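Long-range contact in putative vitamin-B12 independent methionine synthase family protein (Listeria monocytogenes, PDB 1YPX), which probably transfers a methyl group from a folate to homocysteine to make methionine, as zinc-dependent, cobalamin-independent methionine synthases do: residues 253-262 with 282-290. Numbering follows the deposited sequence.
Sequences YGPVAETLFG and APLKYVTRP. With PO4 (phosphate ion), chain B.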
loop_
_atom_site.group_PDB
_atom_site.type_symbol
_atom_site.label_atom_id
_atom_site.label_comp_id
_atom_site.label_asym_id
_atom_site.label_seq_id
_atom_site.Cartn_x
_atom_site.Cartn_y
_atom_site.Cartn_z
ATOM N N TYR A 253 2.355 5.731 14.917
ATOM C CA TYR A 253 2.248 6.604 16.079
ATOM C C TYR A 253 1.851 5.817 17.328
ATOM O O TYR A 253 1.508 4.636 17.250
ATOM C CB TYR A 253 1.236 7.730 15.804
ATOM C CG TYR A 253 1.845 9.030 15.271
ATOM C CD1 TYR A 253 2.525 9.908 16.119
ATOM C CD2 TYR A 253 1.702 9.399 13.924
ATOM C CE1 TYR A 253 3.039 11.125 15.640
ATOM C CE2 TYR A 253 2.211 10.613 13.438
ATOM C CZ TYR A 253 2.873 11.469 14.299
ATOM O OH TYR A 253 3.350 12.673 13.830
ATOM N N GLY A 254 1.916 6.482 18.478
ATOM C CA GLY A 254 1.590 5.847 19.743
ATOM C C GLY A 254 0.130 5.497 19.929
ATOM O O GLY A 254 -0.189 4.383 20.352
ATOM N N PRO A 255 -0.787 6.432 19.636
ATOM C CA PRO A 255 -2.217 6.150 19.795
ATOM C C PRO A 255 -2.683 4.963 18.954
ATOM O O PRO A 255 -3.031 3.903 19.489
ATOM C CB PRO A 255 -2.877 7.462 19.370
ATOM C CG PRO A 255 -1.883 8.053 18.409
ATOM C CD PRO A 255 -0.576 7.786 19.093
ATOM N N VAL A 256 -2.682 5.151 17.637
ATOM C CA VAL A 256 -3.096 4.113 16.704
ATOM C C VAL A 256 -2.028 3.049 16.577
ATOM O O VAL A 256 -1.614 2.705 15.478
ATOM C CB VAL A 256 -3.385 4.702 15.309
ATOM C CG1 VAL A 256 -4.553 5.675 15.398
ATOM C CG2 VAL A 256 -2.147 5.407 14.768
ATOM N N ALA A 257 -1.590 2.525 17.713
ATOM C CA ALA A 257 -0.558 1.505 17.724
ATOM C C ALA A 257 -1.043 0.272 18.464
ATOM O O ALA A 257 -0.495 -0.818 18.298
ATOM C CB ALA A 257 0.692 2.045 18.381
ATOM N N GLU A 258 -2.076 0.452 19.282
ATOM C CA GLU A 258 -2.643 -0.644 20.065
ATOM C C GLU A 258 -3.509 -1.546 19.196
ATOM O O GLU A 258 -3.278 -2.753 19.113
ATOM C CB GLU A 258 -3.484 -0.079 21.208
ATOM C CG GLU A 258 -2.791 1.027 21.990
ATOM C CD GLU A 258 -1.541 0.552 22.718
ATOM O OE1 GLU A 258 -0.592 0.097 22.038
ATOM O OE2 GLU A 258 -1.512 0.641 23.969
ATOM N N THR A 259 -4.503 -0.943 18.549
ATOM C CA THR A 259 -5.430 -1.670 17.684
ATOM C C THR A 259 -4.794 -2.037 16.339
ATOM O O THR A 259 -5.229 -2.978 15.674
ATOM C CB THR A 259 -6.708 -0.833 17.418
ATOM O OG1 THR A 259 -6.477 0.067 16.327
ATOM C CG2 THR A 259 -7.077 -0.015 18.659
ATOM N N LEU A 260 -3.767 -1.284 15.952
ATOM C CA LEU A 260 -3.064 -1.515 14.698
ATOM C C LEU A 260 -2.151 -2.736 14.729
ATOM O O LEU A 260 -2.194 -3.578 13.835
ATOM C CB LEU A 260 -2.240 -0.282 14.308
ATOM C CG LEU A 260 -2.792 0.589 13.172
ATOM C CD1 LEU A 260 -1.773 1.645 12.784
ATOM C CD2 LEU A 260 -3.107 -0.283 11.970
ATOM N N PHE A 261 -1.317 -2.847 15.750
ATOM C CA PHE A 261 -0.421 -3.988 15.809
ATOM C C PHE A 261 -0.939 -5.107 16.706
ATOM O O PHE A 261 -0.386 -6.206 16.718
ATOM C CB PHE A 261 0.963 -3.533 16.264
ATOM C CG PHE A 261 1.483 -2.347 15.505
ATOM C CD1 PHE A 261 1.419 -2.307 14.117
ATOM C CD2 PHE A 261 2.036 -1.264 16.182
ATOM C CE1 PHE A 261 1.898 -1.204 13.416
ATOM C CE2 PHE A 261 2.518 -0.155 15.490
ATOM C CZ PHE A 261 2.450 -0.125 14.106
ATOM N N GLY A 262 -2.008 -4.836 17.447
ATOM C CA GLY A 262 -2.553 -5.857 18.321
ATOM C C GLY A 262 -3.874 -6.447 17.862
ATOM O O GLY A 262 -4.121 -7.639 18.044
ATOM N N ALA A 282 10.111 3.885 20.184
ATOM C CA ALA A 282 8.680 3.847 20.467
ATOM C C ALA A 282 8.292 2.419 20.869
ATOM O O ALA A 282 8.174 1.539 20.016
ATOM C CB ALA A 282 7.895 4.296 19.240
ATOM N N PRO A 283 8.118 2.165 22.181
ATOM C CA PRO A 283 7.744 0.836 22.682
ATOM C C PRO A 283 6.313 0.446 22.310
ATOM O O PRO A 283 5.775 -0.564 22.782
ATOM C CB PRO A 283 7.937 0.968 24.194
ATOM C CG PRO A 283 7.646 2.411 24.454
ATOM C CD PRO A 283 8.357 3.097 23.300
ATOM N N LEU A 284 5.707 1.258 21.452
ATOM C CA LEU A 284 4.346 1.009 21.011
ATOM C C LEU A 284 4.223 -0.335 20.299
ATOM O O LEU A 284 3.127 -0.744 19.914
ATOM C CB LEU A 284 3.868 2.138 20.088
ATOM C CG LEU A 284 3.752 3.525 20.724
ATOM C CD1 LEU A 284 2.958 3.459 22.047
ATOM C CD2 LEU A 284 5.140 4.053 20.968
ATOM N N LYS A 285 5.341 -1.030 20.137
ATOM C CA LYS A 285 5.324 -2.314 19.463
ATOM C C LYS A 285 4.570 -3.371 20.269
ATOM O O LYS A 285 5.170 -4.226 20.924
ATOM C CB LYS A 285 6.752 -2.779 19.180
ATOM C CG LYS A 285 7.695 -1.649 18.767
ATOM C CD LYS A 285 7.180 -0.859 17.581
ATOM C CE LYS A 285 7.167 -1.693 16.323
ATOM N NZ LYS A 285 6.435 -0.984 15.238
ATOM N N TYR A 286 3.244 -3.290 20.216
ATOM C CA TYR A 286 2.367 -4.229 20.902
ATOM C C TYR A 286 2.222 -5.477 20.037
ATOM O O TYR A 286 1.277 -6.256 20.175
ATOM C CB TYR A 286 0.994 -3.594 21.133
ATOM C CG TYR A 286 0.866 -2.871 22.456
ATOM C CD1 TYR A 286 1.663 -1.756 22.748
ATOM C CD2 TYR A 286 -0.044 -3.312 23.428
ATOM C CE1 TYR A 286 1.555 -1.097 23.981
ATOM C CE2 TYR A 286 -0.162 -2.661 24.664
ATOM C CZ TYR A 286 0.638 -1.556 24.933
ATOM O OH TYR A 286 0.514 -0.903 26.140
ATOM N N VAL A 287 3.167 -5.653 19.127
ATOM C CA VAL A 287 3.143 -6.803 18.246
ATOM C C VAL A 287 3.649 -8.040 18.983
ATOM O O VAL A 287 4.843 -8.189 19.234
ATOM C CB VAL A 287 3.986 -6.529 16.972
ATOM C CG1 VAL A 287 5.272 -5.813 17.344
ATOM C CG2 VAL A 287 4.280 -7.830 16.246
ATOM N N THR A 288 2.716 -8.915 19.342
ATOM C CA THR A 288 3.053 -10.139 20.048
ATOM C C THR A 288 3.021 -11.324 19.099
ATOM O O THR A 288 3.575 -12.385 19.390
ATOM C CB THR A 288 2.080 -10.394 21.210
ATOM O OG1 THR A 288 0.735 -10.164 20.772
ATOM C CG2 THR A 288 2.405 -9.478 22.375
ATOM N N ARG A 289 2.365 -11.132 17.960
ATOM C CA ARG A 289 2.252 -12.168 16.940
ATOM C C ARG A 289 3.607 -12.387 16.280
ATOM O O ARG A 289 4.186 -11.469 15.703
ATOM C CB ARG A 289 1.230 -11.747 15.891
ATOM C CG ARG A 289 -0.205 -11.711 16.385
ATOM C CD ARG A 289 -1.068 -10.923 15.410
ATOM N NE ARG A 289 -0.714 -11.217 14.026
ATOM C CZ ARG A 289 -1.161 -10.542 12.972
ATOM N NH1 ARG A 289 -0.776 -10.889 11.747
ATOM N NH2 ARG A 289 -1.993 -9.522 13.140
ATOM N N PRO A 290 4.132 -13.612 16.354
ATOM C CA PRO A 290 5.434 -13.920 15.754
ATOM C C PRO A 290 5.428 -13.945 14.227
ATOM O O PRO A 290 6.468 -14.171 13.596
ATOM C CB PRO A 290 5.784 -15.274 16.367
ATOM C CG PRO A 290 4.450 -15.916 16.549
ATOM C CD PRO A 290 3.585 -14.778 17.070
HETATM P P PO4 B . 6.717 2.767 16.399
HETATM O O1 PO4 B . 8.112 2.483 16.420
HETATM O O2 PO4 B . 6.445 4.192 16.307
HETATM O O3 PO4 B . 6.067 1.977 15.169
HETATM O O4 PO4 B . 5.893 2.174 17.518
HETATM O O HOH W 1 -2.188 -10.152 19.084
#
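Gly254 meets Leu284 first: with no side chain in the way, the glycine backbone takes the isobutyl group directly against it. Ala257, at the N-cap of the short helix 258-261, continues this apolar patch, its CB lying 3.6 Å from Leu284 CB. One residue on, Glu258 bends at chi2 (-64°) and brings its carboxylate over one face of the Tyr286 ring, the two planes 72° apart. Glu258 OE1 sits above the rim beside Tyr286 CD1 and CE1, while Glu258 OE2 lies 3.3 Å from Tyr286 OH. Phe261 makes the most extensive contact from the helix. Its ring turns an edge to Leu284 O, which lies near its plane, 3.9 Å from Phe261 CD2. Lys285 starts out pointing away but curls back through bends at chi2 and chi3, placing NZ 4.5 Å from the Phe261 ring centroid in an off-centre cation-pi contact. Lys285 NZ also donates to PO4 O3 at 3.0 Å, and Tyr273 OH also binds this phosphate, which probably came from the crystallisation liquor. Behind the contact, Phe269 of strand 268-272 packs edge-to-face on Phe261. Phe261 CB also approaches Val287 CB at 4.3 Å, and from Gly262 O a weakly held water leads to Thr288 OG1. The contact thus joins the loop between strands 268-272 and 293-299 of the TIM-barrel-like catalytic domain to helix 258-261 and the turn leading into it. No clear direct hydrogen bond crosses it: it combines apolar packing, the carboxylate against the Tyr286 ring and the off-centre cation-pi contact, and the bound anion probably helps balance the lysine's charge.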